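Local coordinates for protein putative oxidoreductase molybdopterin-binding subunit (Sulfolobus tokodaii, PDB 4ZOH) that binds a molybdenum-carrying pterin cytosine dinucleotide cofactor and probably serves as the catalytic subunit of an oxidoreductase of the xanthine dehydrogenase and aldehyde oxidase family, at residues R134-D139 and G313-A318; D148-D153 and K261-V266; D503-I508 and E540-A545. One frame throughout, in Å; residues are numbered along the deposited sequence.

Contacts 1 and 2 hold the two outer edges of one five-stranded mixed sheet: strand 129-138 closes it at one end and strand 149-161 at the other, with the two contact centres 14 Å apart. Both are partly buried antiparallel pairs, largely apolar on the face against a long helix (288-304 or 336-353) and mostly polar on the other. Contact 1 carries an arginine-aspartate network there; contact 2 has a threonine, a glutamate and a water, and a beta bulge at its end. Contact 3 belongs to the second molybdopterin-binding domain, its centre about 58 Å from that of contact 1. Smaller and fully buried, it joins two helices through aliphatic side chains, and no polar side chain takes part.

Contact 1: residues R134-D139 and G313-A318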
ATOM      1  N   ARG A 134     -16.877 -45.598 -17.917  1.00 33.98           N
ATOM      2  CA  ARG A 134     -17.629 -46.614 -17.199  1.00 31.81           C
ATOM      3  C   ARG A 134     -16.701 -47.095 -16.126  1.00 31.69           C
ATOM      4  O   ARG A 134     -15.587 -47.496 -16.411  1.00 34.84           O
ATOM      5  CB  ARG A 134     -18.025 -47.733 -18.201  1.00 41.64           C
ATOM      6  CG  ARG A 134     -18.917 -48.834 -17.674  1.00 51.25           C
ATOM      7  CD  ARG A 134     -19.873 -49.367 -18.740  1.00 53.27           C
ATOM      8  NE  ARG A 134     -21.144 -49.668 -18.089  1.00 54.84           N
ATOM      9  CZ  ARG A 134     -22.337 -49.212 -18.461  1.00 57.44           C
ATOM     10  NH1 ARG A 134     -22.492 -48.473 -19.546  1.00 58.34           N
ATOM     11  NH2 ARG A 134     -23.405 -49.530 -17.748  1.00 64.00           N
ATOM     12  N   TRP A 135     -17.108 -47.009 -14.863  1.00 30.97           N
ATOM     13  CA  TRP A 135     -16.245 -47.446 -13.764  1.00 34.47           C
ATOM     14  C   TRP A 135     -16.691 -48.832 -13.297  1.00 33.65           C
ATOM     15  O   TRP A 135     -17.839 -48.986 -12.882  1.00 32.94           O
ATOM     16  CB  TRP A 135     -16.331 -46.455 -12.580  1.00 34.56           C
ATOM     17  CG  TRP A 135     -15.568 -45.141 -12.820  1.00 33.86           C
ATOM     18  CD1 TRP A 135     -15.829 -44.193 -13.804  1.00 31.44           C
ATOM     19  CD2 TRP A 135     -14.449 -44.647 -12.069  1.00 29.18           C
ATOM     20  NE1 TRP A 135     -14.908 -43.175 -13.718  1.00 32.85           N
ATOM     21  CE2 TRP A 135     -14.060 -43.418 -12.662  1.00 32.49           C
ATOM     22  CE3 TRP A 135     -13.732 -45.120 -10.950  1.00 29.35           C
ATOM     23  CZ2 TRP A 135     -12.976 -42.663 -12.177  1.00 30.59           C
ATOM     24  CZ3 TRP A 135     -12.668 -44.393 -10.469  1.00 31.97           C
ATOM     25  CH2 TRP A 135     -12.284 -43.166 -11.081  1.00 32.21           C
ATOM     26  N   LYS A 136     -15.737 -49.765 -13.240  1.00 33.47           N
ATOM     27  CA  LYS A 136     -15.986 -51.157 -12.972  1.00 33.79           C
ATOM     28  C   LYS A 136     -14.986 -51.629 -11.972  1.00 31.38           C
ATOM     29  O   LYS A 136     -13.796 -51.318 -12.040  1.00 34.23           O
ATOM     30  CB  LYS A 136     -15.858 -52.026 -14.270  1.00 37.82           C
ATOM     31  CG  LYS A 136     -16.980 -51.851 -15.296  1.00 43.76           C
ATOM     32  CD  LYS A 136     -16.757 -52.595 -16.623  1.00 50.89           C
ATOM     33  CE  LYS A 136     -17.971 -52.406 -17.540  1.00 62.72           C
ATOM     34  NZ  LYS A 136     -18.015 -53.258 -18.785  1.00 64.72           N
ATOM     35  N   GLY A 137     -15.465 -52.442 -11.049  1.00 26.42           N
ATOM     36  CA  GLY A 137     -14.543 -53.095 -10.144  1.00 28.49           C
ATOM     37  C   GLY A 137     -15.169 -54.313  -9.515  1.00 32.47           C
ATOM     38  O   GLY A 137     -16.431 -54.464  -9.506  1.00 29.46           O
ATOM     39  N   GLY A 138     -14.279 -55.175  -8.986  1.00 37.96           N
ATOM     40  CA  GLY A 138     -14.689 -56.432  -8.357  1.00 41.94           C
ATOM     41  C   GLY A 138     -15.450 -57.268  -9.368  1.00 43.84           C
ATOM     42  O   GLY A 138     -15.043 -57.339 -10.510  1.00 40.49           O
ATOM     43  N   ASP A 139     -16.581 -57.841  -8.967  1.00 45.16           N
ATOM     44  CA  ASP A 139     -17.306 -58.822  -9.791  1.00 38.39           C
ATOM     45  C   ASP A 139     -18.781 -58.528  -9.678  1.00 35.61           C
ATOM     46  O   ASP A 139     -19.495 -59.160  -8.872  1.00 41.21           O
ATOM     47  CB  ASP A 139     -16.982 -60.250  -9.282  1.00 38.28           C
ATOM     48  CG  ASP A 139     -17.605 -61.383 -10.170  1.00 42.42           C
ATOM     49  OD1 ASP A 139     -18.534 -61.153 -10.998  1.00 38.12           O
ATOM     50  OD2 ASP A 139     -17.156 -62.528  -9.995  1.00 45.56           O
ATOM     51  N   GLY A 313     -18.861 -56.233  -6.057  1.00 34.02           N
ATOM     52  CA  GLY A 313     -18.617 -55.608  -7.363  1.00 34.22           C
ATOM     53  C   GLY A 313     -19.435 -54.351  -7.614  1.00 32.47           C
ATOM     54  O   GLY A 313     -20.502 -54.189  -7.031  1.00 34.57           O
ATOM     55  N   ALA A 314     -18.961 -53.479  -8.507  1.00 31.42           N
ATOM     56  CA  ALA A 314     -19.790 -52.337  -8.945  1.00 31.74           C
ATOM     57  C   ALA A 314     -19.510 -51.958 -10.398  1.00 26.68           C
ATOM     58  O   ALA A 314     -18.417 -52.147 -10.897  1.00 26.55           O
ATOM     59  CB  ALA A 314     -19.525 -51.120  -8.035  1.00 32.92           C
ATOM     60  N   ASP A 315     -20.457 -51.308 -11.004  1.00 25.28           N
ATOM     61  CA  ASP A 315     -20.359 -50.940 -12.378  1.00 29.11           C
ATOM     62  C   ASP A 315     -21.094 -49.603 -12.510  1.00 27.06           C
ATOM     63  O   ASP A 315     -22.304 -49.611 -12.539  1.00 27.27           O
ATOM     64  CB  ASP A 315     -21.029 -52.047 -13.257  1.00 35.92           C
ATOM     65  CG  ASP A 315     -20.950 -51.751 -14.801  1.00 43.32           C
ATOM     66  OD1 ASP A 315     -20.752 -50.577 -15.211  1.00 39.85           O
ATOM     67  OD2 ASP A 315     -21.091 -52.704 -15.613  1.00 45.47           O
ATOM     68  N   ILE A 316     -20.364 -48.470 -12.598  1.00 25.69           N
ATOM     69  CA  ILE A 316     -21.000 -47.107 -12.624  1.00 26.96           C
ATOM     70  C   ILE A 316     -20.626 -46.359 -13.882  1.00 26.67           C
ATOM     71  O   ILE A 316     -19.474 -46.219 -14.222  1.00 25.94           O
ATOM     72  CB  ILE A 316     -20.573 -46.222 -11.397  1.00 25.65           C
ATOM     73  CG1 ILE A 316     -20.889 -46.993 -10.077  1.00 24.48           C
ATOM     74  CG2 ILE A 316     -21.277 -44.847 -11.436  1.00 25.29           C
ATOM     75  CD1 ILE A 316     -22.361 -47.030  -9.712  1.00 24.05           C
ATOM     76  N   ASP A 317     -21.626 -45.866 -14.557  1.00 28.07           N
ATOM     77  CA  ASP A 317     -21.410 -45.230 -15.819  1.00 29.37           C
ATOM     78  C   ASP A 317     -21.370 -43.732 -15.471  1.00 29.99           C
ATOM     79  O   ASP A 317     -22.411 -43.155 -15.113  1.00 31.39           O
ATOM     80  CB  ASP A 317     -22.562 -45.597 -16.803  1.00 26.40           C
ATOM     81  CG  ASP A 317     -22.327 -45.048 -18.257  1.00 29.34           C
ATOM     82  OD1 ASP A 317     -21.171 -44.938 -18.669  1.00 26.30           O
ATOM     83  OD2 ASP A 317     -23.312 -44.764 -18.986  1.00 34.88           O
ATOM     84  N   ALA A 318     -20.161 -43.134 -15.497  1.00 30.12           N
ATOM     85  CA  ALA A 318     -19.974 -41.664 -15.130  1.00 29.67           C
ATOM     86  C   ALA A 318     -19.968 -40.652 -16.297  1.00 29.00           C
ATOM     87  O   ALA A 318     -19.133 -40.743 -17.195  1.00 32.75           O
ATOM     88  CB  ALA A 318     -18.720 -41.477 -14.265  1.00 30.39           C
TER
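Arg-134 reaches along its own strand and across to the two aspartates of the partner. With CG anti to the backbone N (chi1 -175°), the chain leaves CB and brings CG to 3.5 Å from Asp-315 OD1. CD passes the same oxygen less closely, and the bends at chi2 and chi3 then turn NE onto it: NE donates to the syn lone pair of Asp-315 OD1 at 3.0 Å, the two planar groups standing nearly perpendicular, 89° apart. At the tip the geometry changes. Asp-317 lies over one face of the guanidinium, its carboxylate almost parallel to it, and NH1 to Asp-317 OD2 is a long 3.8 Å salt bridge of charges alone. The carboxylate of Asp-317 is also bonded by His-132. The backbones behind these side chains form the antiparallel ladder joining 129-138, an outermost strand of the five-stranded sheet in this chain, to 313-321. Trp-135 and Ile-316 exchange short backbone bonds, 2.6 Å from Trp-135 N to Ile-316 O, and Gly-137 and Ala-314 form the next such pair. On the opposite face, Trp-135 CD1 meets Ala-318 CB at 4.0 Å; its NE1 bonds to Tyr-131, and helix 288-304 packs against the indole through Val-302 and Arg-303.

Contact 2: residues D148-D153 and K261-V266; sequences DLTISD and KFEVAV
Val-266 O is approached by two successive backbone N-H groups: Asp-148 N donates to it at 2.9 Å and Leu-149 N adds a weak bond. Both residues therefore face Val-266, a classic beta bulge where strand 149-161 begins. In return Val-266 N gives a nearly straight bond to Leu-149 O at 3.0 Å, and the antiparallel ladder continues through Ile-151 with Val-264 to Asp-153 with Phe-262. Phe-262 folds its ring back over the partner strand. Its CG sits between the backbone N and the carbonyl carbon (chi1 79°), which lays one face under Asp-153 N, 3.7 Å above the ring plane and offset toward the rim; CE2 meets Asp-153 CB. Beside it, Ile-151 CB packs on Val-264 CG1 at 3.8 Å, and helix 336-353 covers this apolar face through Ile-349 and Val-350. On the other face Glu-263 starts with CB beside Ser-152 OG, then runs out past Thr-150, where OE1 comes 3.0 Å from Thr-150 OG1. Glu-263 OE2 pairs with Arg-276 and takes a weak bond from a water weakly bonded to Ser-152 OG as well. With arginine and water on one oxygen and threonine near the other, Glu-263 is probably held as a carboxylate.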
ATOM      1  N   ASP A 148     -30.630 -61.458  -3.061  1.00 42.17           N
ATOM      2  CA  ASP A 148     -32.008 -61.920  -2.836  1.00 45.58           C
ATOM      3  C   ASP A 148     -32.990 -60.922  -3.404  1.00 42.97           C
ATOM      4  O   ASP A 148     -34.140 -61.248  -3.712  1.00 45.41           O
ATOM      5  CB  ASP A 148     -32.270 -62.254  -1.331  1.00 45.14           C
ATOM      6  CG  ASP A 148     -31.258 -63.274  -0.788  1.00 48.70           C
ATOM      7  OD1 ASP A 148     -30.948 -64.253  -1.521  1.00 47.04           O
ATOM      8  OD2 ASP A 148     -30.747 -63.103   0.344  1.00 42.99           O
ATOM      9  N   LEU A 149     -32.495 -59.698  -3.592  1.00 48.84           N
ATOM     10  CA  LEU A 149     -33.318 -58.531  -3.814  1.00 39.82           C
ATOM     11  C   LEU A 149     -32.455 -57.411  -4.416  1.00 38.43           C
ATOM     12  O   LEU A 149     -31.238 -57.282  -4.108  1.00 36.13           O
ATOM     13  CB  LEU A 149     -33.834 -58.047  -2.425  1.00 50.80           C
ATOM     14  CG  LEU A 149     -35.002 -57.064  -2.455  1.00 52.76           C
ATOM     15  CD1 LEU A 149     -35.861 -57.331  -3.690  1.00 59.84           C
ATOM     16  CD2 LEU A 149     -35.838 -57.184  -1.194  1.00 60.13           C
ATOM     17  N   THR A 150     -33.102 -56.573  -5.216  1.00 28.39           N
ATOM     18  CA  THR A 150     -32.486 -55.342  -5.646  1.00 32.98           C
ATOM     19  C   THR A 150     -33.422 -54.186  -5.467  1.00 31.68           C
ATOM     20  O   THR A 150     -34.649 -54.307  -5.658  1.00 31.34           O
ATOM     21  CB  THR A 150     -31.950 -55.377  -7.128  1.00 32.34           C
ATOM     22  OG1 THR A 150     -33.050 -55.375  -8.044  1.00 36.85           O
ATOM     23  CG2 THR A 150     -31.110 -56.547  -7.321  1.00 27.88           C
ATOM     24  N   ILE A 151     -32.812 -53.041  -5.151  1.00 35.61           N
ATOM     25  CA  ILE A 151     -33.546 -51.798  -4.898  1.00 32.21           C
ATOM     26  C   ILE A 151     -33.052 -50.731  -5.859  1.00 30.53           C
ATOM     27  O   ILE A 151     -31.864 -50.588  -6.022  1.00 29.31           O
ATOM     28  CB  ILE A 151     -33.317 -51.269  -3.411  1.00 34.15           C
ATOM     29  CG1 ILE A 151     -33.479 -52.381  -2.326  1.00 35.51           C
ATOM     30  CG2 ILE A 151     -34.171 -50.020  -3.094  1.00 29.25           C
ATOM     31  CD1 ILE A 151     -34.896 -52.786  -2.078  1.00 40.49           C
ATOM     32  N   SER A 152     -33.964 -49.920  -6.399  1.00 35.22           N
ATOM     33  CA  SER A 152     -33.580 -48.875  -7.368  1.00 36.52           C
ATOM     34  C   SER A 152     -34.190 -47.568  -7.020  1.00 32.69           C
ATOM     35  O   SER A 152     -35.316 -47.539  -6.593  1.00 30.87           O
ATOM     36  CB  SER A 152     -34.063 -49.250  -8.777  1.00 34.01           C
ATOM     37  OG  SER A 152     -33.272 -50.317  -9.177  1.00 38.40           O
ATOM     38  N   ASP A 153     -33.448 -46.483  -7.242  1.00 32.45           N
ATOM     39  CA  ASP A 153     -34.020 -45.134  -7.204  1.00 31.55           C
ATOM     40  C   ASP A 153     -33.016 -44.124  -7.822  1.00 31.06           C
ATOM     41  O   ASP A 153     -31.937 -44.490  -8.255  1.00 25.51           O
ATOM     42  CB  ASP A 153     -34.357 -44.731  -5.734  1.00 34.52           C
ATOM     43  CG  ASP A 153     -35.562 -43.870  -5.643  1.00 36.68           C
ATOM     44  OD1 ASP A 153     -36.305 -44.008  -4.652  1.00 43.25           O
ATOM     45  OD2 ASP A 153     -35.825 -43.083  -6.575  1.00 37.91           O
ATOM     46  N   LYS A 261     -28.443 -42.555 -10.600  1.00 33.19           N
ATOM     47  CA  LYS A 261     -29.466 -43.594 -10.928  1.00 32.76           C
ATOM     48  C   LYS A 261     -28.793 -44.853 -10.444  1.00 31.53           C
ATOM     49  O   LYS A 261     -27.707 -45.220 -10.958  1.00 29.43           O
ATOM     50  CB  LYS A 261     -29.719 -43.720 -12.436  1.00 33.95           C
ATOM     51  CG  LYS A 261     -29.844 -42.404 -13.230  1.00 47.69           C
ATOM     52  CD  LYS A 261     -31.275 -41.860 -13.303  1.00 54.30           C
ATOM     53  CE  LYS A 261     -31.473 -40.767 -14.351  1.00 59.54           C
ATOM     54  NZ  LYS A 261     -31.436 -41.329 -15.737  1.00 60.59           N
ATOM     55  N   PHE A 262     -29.359 -45.491  -9.410  1.00 30.52           N
ATOM     56  CA  PHE A 262     -28.630 -46.629  -8.774  1.00 29.73           C
ATOM     57  C   PHE A 262     -29.498 -47.881  -8.745  1.00 25.70           C
ATOM     58  O   PHE A 262     -30.714 -47.804  -8.794  1.00 26.27           O
ATOM     59  CB  PHE A 262     -28.083 -46.281  -7.353  1.00 32.58           C
ATOM     60  CG  PHE A 262     -29.136 -46.334  -6.257  1.00 33.90           C
ATOM     61  CD1 PHE A 262     -29.489 -47.560  -5.642  1.00 33.98           C
ATOM     62  CD2 PHE A 262     -29.806 -45.186  -5.872  1.00 35.61           C
ATOM     63  CE1 PHE A 262     -30.501 -47.618  -4.688  1.00 33.31           C
ATOM     64  CE2 PHE A 262     -30.787 -45.226  -4.895  1.00 36.55           C
ATOM     65  CZ  PHE A 262     -31.125 -46.445  -4.291  1.00 37.17           C
ATOM     66  N   GLU A 263     -28.866 -49.035  -8.613  1.00 28.25           N
ATOM     67  CA  GLU A 263     -29.597 -50.212  -8.266  1.00 26.27           C
ATOM     68  C   GLU A 263     -28.685 -50.934  -7.329  1.00 26.90           C
ATOM     69  O   GLU A 263     -27.503 -51.098  -7.619  1.00 26.63           O
ATOM     70  CB  GLU A 263     -29.951 -51.050  -9.527  1.00 34.83           C
ATOM     71  CG  GLU A 263     -30.112 -52.562  -9.297  1.00 40.60           C
ATOM     72  CD  GLU A 263     -30.630 -53.335 -10.521  1.00 53.11           C
ATOM     73  OE1 GLU A 263     -31.533 -54.217 -10.351  1.00 53.38           O
ATOM     74  OE2 GLU A 263     -30.156 -53.057 -11.652  1.00 50.71           O
ATOM     75  N   VAL A 264     -29.225 -51.391  -6.187  1.00 27.71           N
ATOM     76  CA  VAL A 264     -28.311 -52.036  -5.231  1.00 28.52           C
ATOM     77  C   VAL A 264     -28.747 -53.496  -5.099  1.00 29.57           C
ATOM     78  O   VAL A 264     -29.947 -53.812  -5.066  1.00 27.24           O
ATOM     79  CB  VAL A 264     -28.216 -51.234  -3.859  1.00 23.91           C
ATOM     80  CG1 VAL A 264     -29.572 -51.089  -3.199  1.00 21.25           C
ATOM     81  CG2 VAL A 264     -27.228 -51.826  -2.888  1.00 21.99           C
ATOM     82  N   ALA A 265     -27.738 -54.346  -4.984  1.00 33.94           N
ATOM     83  CA  ALA A 265     -27.931 -55.741  -4.777  1.00 36.22           C
ATOM     84  C   ALA A 265     -27.609 -56.136  -3.339  1.00 38.97           C
ATOM     85  O   ALA A 265     -26.458 -56.039  -2.841  1.00 36.55           O
ATOM     86  CB  ALA A 265     -27.075 -56.544  -5.759  1.00 35.50           C
ATOM     87  N   VAL A 266     -28.646 -56.658  -2.689  1.00 43.49           N
ATOM     88  CA  VAL A 266     -28.514 -57.067  -1.298  1.00 45.69           C
ATOM     89  C   VAL A 266     -28.956 -58.496  -1.006  1.00 46.74           C
ATOM     90  O   VAL A 266     -29.880 -59.022  -1.677  1.00 44.81           O
ATOM     91  CB  VAL A 266     -29.305 -56.105  -0.381  1.00 44.90           C
ATOM     92  CG1 VAL A 266     -28.803 -54.663  -0.578  1.00 44.27           C
ATOM     93  CG2 VAL A 266     -30.829 -56.222  -0.589  1.00 34.33           C
TER
HETATM   94  O   HOH W   1     -31.879 -51.017 -12.103  1.00 58.75           O

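Contact 3: residues D503-I508 and E540-A545; sequences DKLIEI and EIVKNA
Ile-541 points toward segment 503-508, and the side chains opposite meet it from two directions. Leu-505 lies across it at about a right angle: Leu-505 CD2 touches Ile-541 CG2 at 3.8 Å, while the same CG2 also rests 3.7 Å from Leu-505 O. The CD1 end of Ile-541 leans on that carbonyl oxygen as well, so both branches of Ile-541 end against the backbone oxygen of Leu-505. Ile-508 meets this isoleucine at a slant. Its CG2, anti to the backbone N because CG1 is turned beside it (chi1 -65°), meets Ile-541 CG2 at 3.9 Å and Ile-541 O at 3.6 Å. The longer branch of Ile-508 reaches on to Ala-545, one turn further along the partner helix, where Ile-508 CD1 lies 3.7 Å from Ala-545 CB. Val-542 contributes a marginal touch to Leu-505, and Leu-552 lies against both Ile-508 and Val-542, with Tyr-522 against Leu-505. Away from the interface, Asn-544 ND2 donates to Glu-540 O at 2.8 Å, from the opposite face of the carbonyl to the helical N-H of Asn-544. The axes of the two segments pass 9.7 Å apart at 82°. This is steep helix-helix packing of aliphatic side chains, joining the C-terminal part of long helix 486-512 to short helix 538-547 far from the centre of the chain.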
ATOM      1  N   ASP A 503      19.791 -29.224  12.724  1.00 30.49           N
ATOM      2  CA  ASP A 503      21.021 -29.878  12.286  1.00 35.22           C
ATOM      3  C   ASP A 503      22.131 -28.901  11.998  1.00 37.93           C
ATOM      4  O   ASP A 503      23.306 -29.174  12.330  1.00 43.22           O
ATOM      5  CB  ASP A 503      20.810 -30.753  11.038  1.00 34.84           C
ATOM      6  CG  ASP A 503      19.876 -31.901  11.288  1.00 41.85           C
ATOM      7  OD1 ASP A 503      19.334 -32.467  10.291  1.00 46.74           O
ATOM      8  OD2 ASP A 503      19.653 -32.210  12.493  1.00 38.01           O
ATOM      9  N   LYS A 504      21.775 -27.764  11.392  1.00 38.77           N
ATOM     10  CA  LYS A 504      22.783 -26.738  11.082  1.00 35.72           C
ATOM     11  C   LYS A 504      23.241 -26.025  12.332  1.00 34.50           C
ATOM     12  O   LYS A 504      24.434 -25.710  12.466  1.00 38.55           O
ATOM     13  CB  LYS A 504      22.282 -25.765  10.020  1.00 39.91           C
ATOM     14  CG  LYS A 504      23.373 -25.136   9.151  1.00 47.26           C
ATOM     15  CD  LYS A 504      22.844 -24.887   7.732  1.00 59.96           C
ATOM     16  CE  LYS A 504      21.485 -24.168   7.763  1.00 60.62           C
ATOM     17  NZ  LYS A 504      20.398 -24.858   7.018  1.00 71.67           N
ATOM     18  N   LEU A 505      22.315 -25.754  13.255  1.00 34.27           N
ATOM     19  CA  LEU A 505      22.667 -25.057  14.496  1.00 37.52           C
ATOM     20  C   LEU A 505      23.634 -25.964  15.308  1.00 39.70           C
ATOM     21  O   LEU A 505      24.592 -25.454  15.932  1.00 41.84           O
ATOM     22  CB  LEU A 505      21.421 -24.750  15.350  1.00 38.57           C
ATOM     23  CG  LEU A 505      20.369 -23.680  14.977  1.00 34.16           C
ATOM     24  CD1 LEU A 505      19.179 -23.742  15.936  1.00 29.58           C
ATOM     25  CD2 LEU A 505      21.010 -22.310  15.019  1.00 29.88           C
ATOM     26  N   ILE A 506      23.358 -27.277  15.282  1.00 36.26           N
ATOM     27  CA  ILE A 506      24.210 -28.319  15.908  1.00 40.12           C
ATOM     28  C   ILE A 506      25.663 -28.286  15.398  1.00 43.47           C
ATOM     29  O   ILE A 506      26.620 -28.138  16.200  1.00 45.73           O
ATOM     30  CB  ILE A 506      23.575 -29.736  15.865  1.00 36.21           C
ATOM     31  CG1 ILE A 506      22.488 -29.829  16.949  1.00 33.67           C
ATOM     32  CG2 ILE A 506      24.641 -30.810  16.139  1.00 41.60           C
ATOM     33  CD1 ILE A 506      21.552 -31.015  16.831  1.00 29.99           C
ATOM     34  N   GLU A 507      25.842 -28.377  14.094  1.00 47.44           N
ATOM     35  CA  GLU A 507      27.207 -28.389  13.587  1.00 55.81           C
ATOM     36  C   GLU A 507      28.002 -27.082  13.771  1.00 58.97           C
ATOM     37  O   GLU A 507      29.216 -27.135  14.060  1.00 58.32           O
ATOM     38  CB  GLU A 507      27.283 -28.940  12.187  1.00 60.53           C
ATOM     39  CG  GLU A 507      26.442 -28.242  11.154  1.00 71.22           C
ATOM     40  CD  GLU A 507      27.018 -28.468   9.775  1.00 78.61           C
ATOM     41  OE1 GLU A 507      26.271 -28.404   8.775  1.00 76.33           O
ATOM     42  OE2 GLU A 507      28.238 -28.719   9.707  1.00 81.37           O
ATOM     43  N   ILE A 508      27.329 -25.928  13.679  1.00 48.74           N
ATOM     44  CA  ILE A 508      28.001 -24.655  14.002  1.00 46.69           C
ATOM     45  C   ILE A 508      28.404 -24.651  15.497  1.00 49.83           C
ATOM     46  O   ILE A 508      29.541 -24.273  15.853  1.00 45.88           O
ATOM     47  CB  ILE A 508      27.164 -23.423  13.549  1.00 43.66           C
ATOM     48  CG1 ILE A 508      27.067 -23.435  12.018  1.00 43.16           C
ATOM     49  CG2 ILE A 508      27.801 -22.103  13.978  1.00 37.50           C
ATOM     50  CD1 ILE A 508      25.781 -22.891  11.466  1.00 48.69           C
ATOM     51  N   GLU A 540      24.675 -16.831  20.224  1.00 32.06           N
ATOM     52  CA  GLU A 540      26.097 -16.942  19.866  1.00 33.34           C
ATOM     53  C   GLU A 540      26.303 -17.853  18.672  1.00 29.04           C
ATOM     54  O   GLU A 540      27.129 -17.553  17.815  1.00 32.65           O
ATOM     55  CB  GLU A 540      27.012 -17.408  21.037  1.00 34.98           C
ATOM     56  CG  GLU A 540      27.332 -16.381  22.114  1.00 38.77           C
ATOM     57  CD  GLU A 540      27.434 -17.048  23.510  1.00 46.20           C
ATOM     58  OE1 GLU A 540      27.616 -18.307  23.620  1.00 37.57           O
ATOM     59  OE2 GLU A 540      27.309 -16.307  24.514  1.00 49.33           O
ATOM     60  N   ILE A 541      25.569 -18.945  18.574  1.00 29.14           N
ATOM     61  CA  ILE A 541      25.676 -19.798  17.390  1.00 31.47           C
ATOM     62  C   ILE A 541      25.349 -19.005  16.087  1.00 33.46           C
ATOM     63  O   ILE A 541      26.041 -19.134  15.045  1.00 38.04           O
ATOM     64  CB  ILE A 541      24.790 -21.077  17.519  1.00 32.64           C
ATOM     65  CG1 ILE A 541      25.380 -22.084  18.557  1.00 32.64           C
ATOM     66  CG2 ILE A 541      24.629 -21.779  16.174  1.00 28.86           C
ATOM     67  CD1 ILE A 541      24.436 -23.222  18.891  1.00 30.40           C
ATOM     68  N   VAL A 542      24.279 -18.202  16.182  1.00 35.48           N
ATOM     69  CA  VAL A 542      23.713 -17.475  15.056  1.00 27.46           C
ATOM     70  C   VAL A 542      24.744 -16.418  14.637  1.00 28.01           C
ATOM     71  O   VAL A 542      25.131 -16.364  13.485  1.00 29.46           O
ATOM     72  CB  VAL A 542      22.375 -16.841  15.423  1.00 25.84           C
ATOM     73  CG1 VAL A 542      21.950 -15.832  14.338  1.00 24.88           C
ATOM     74  CG2 VAL A 542      21.291 -17.902  15.616  1.00 23.06           C
ATOM     75  N   LYS A 543      25.226 -15.587  15.560  1.00 30.49           N
ATOM     76  CA  LYS A 543      26.256 -14.575  15.165  1.00 31.85           C
ATOM     77  C   LYS A 543      27.540 -15.140  14.546  1.00 35.57           C
ATOM     78  O   LYS A 543      28.101 -14.598  13.556  1.00 34.98           O
ATOM     79  CB  LYS A 543      26.547 -13.665  16.294  1.00 30.11           C
ATOM     80  CG  LYS A 543      25.275 -13.037  16.760  1.00 31.99           C
ATOM     81  CD  LYS A 543      25.608 -11.950  17.721  1.00 33.73           C
ATOM     82  CE  LYS A 543      24.335 -11.267  18.192  1.00 32.42           C
ATOM     83  NZ  LYS A 543      24.773  -9.889  18.429  1.00 43.52           N
ATOM     84  N   ASN A 544      27.970 -16.260  15.107  1.00 37.45           N
ATOM     85  CA  ASN A 544      29.088 -16.997  14.573  1.00 40.56           C
ATOM     86  C   ASN A 544      28.787 -17.642  13.235  1.00 38.63           C
ATOM     87  O   ASN A 544      29.676 -17.738  12.422  1.00 40.00           O
ATOM     88  CB  ASN A 544      29.692 -17.970  15.626  1.00 44.66           C
ATOM     89  CG  ASN A 544      30.486 -17.203  16.696  1.00 56.32           C
ATOM     90  OD1 ASN A 544      31.598 -16.712  16.426  1.00 52.47           O
ATOM     91  ND2 ASN A 544      29.877 -17.002  17.885  1.00 52.73           N
ATOM     92  N   ALA A 545      27.553 -18.064  12.984  1.00 35.65           N
ATOM     93  CA  ALA A 545      27.244 -18.568  11.634  1.00 37.32           C
ATOM     94  C   ALA A 545      27.457 -17.504  10.546  1.00 36.83           C
ATOM     95  O   ALA A 545      27.966 -17.805   9.475  1.00 34.57           O
ATOM     96  CB  ALA A 545      25.827 -19.143  11.558  1.00 38.90           C
TER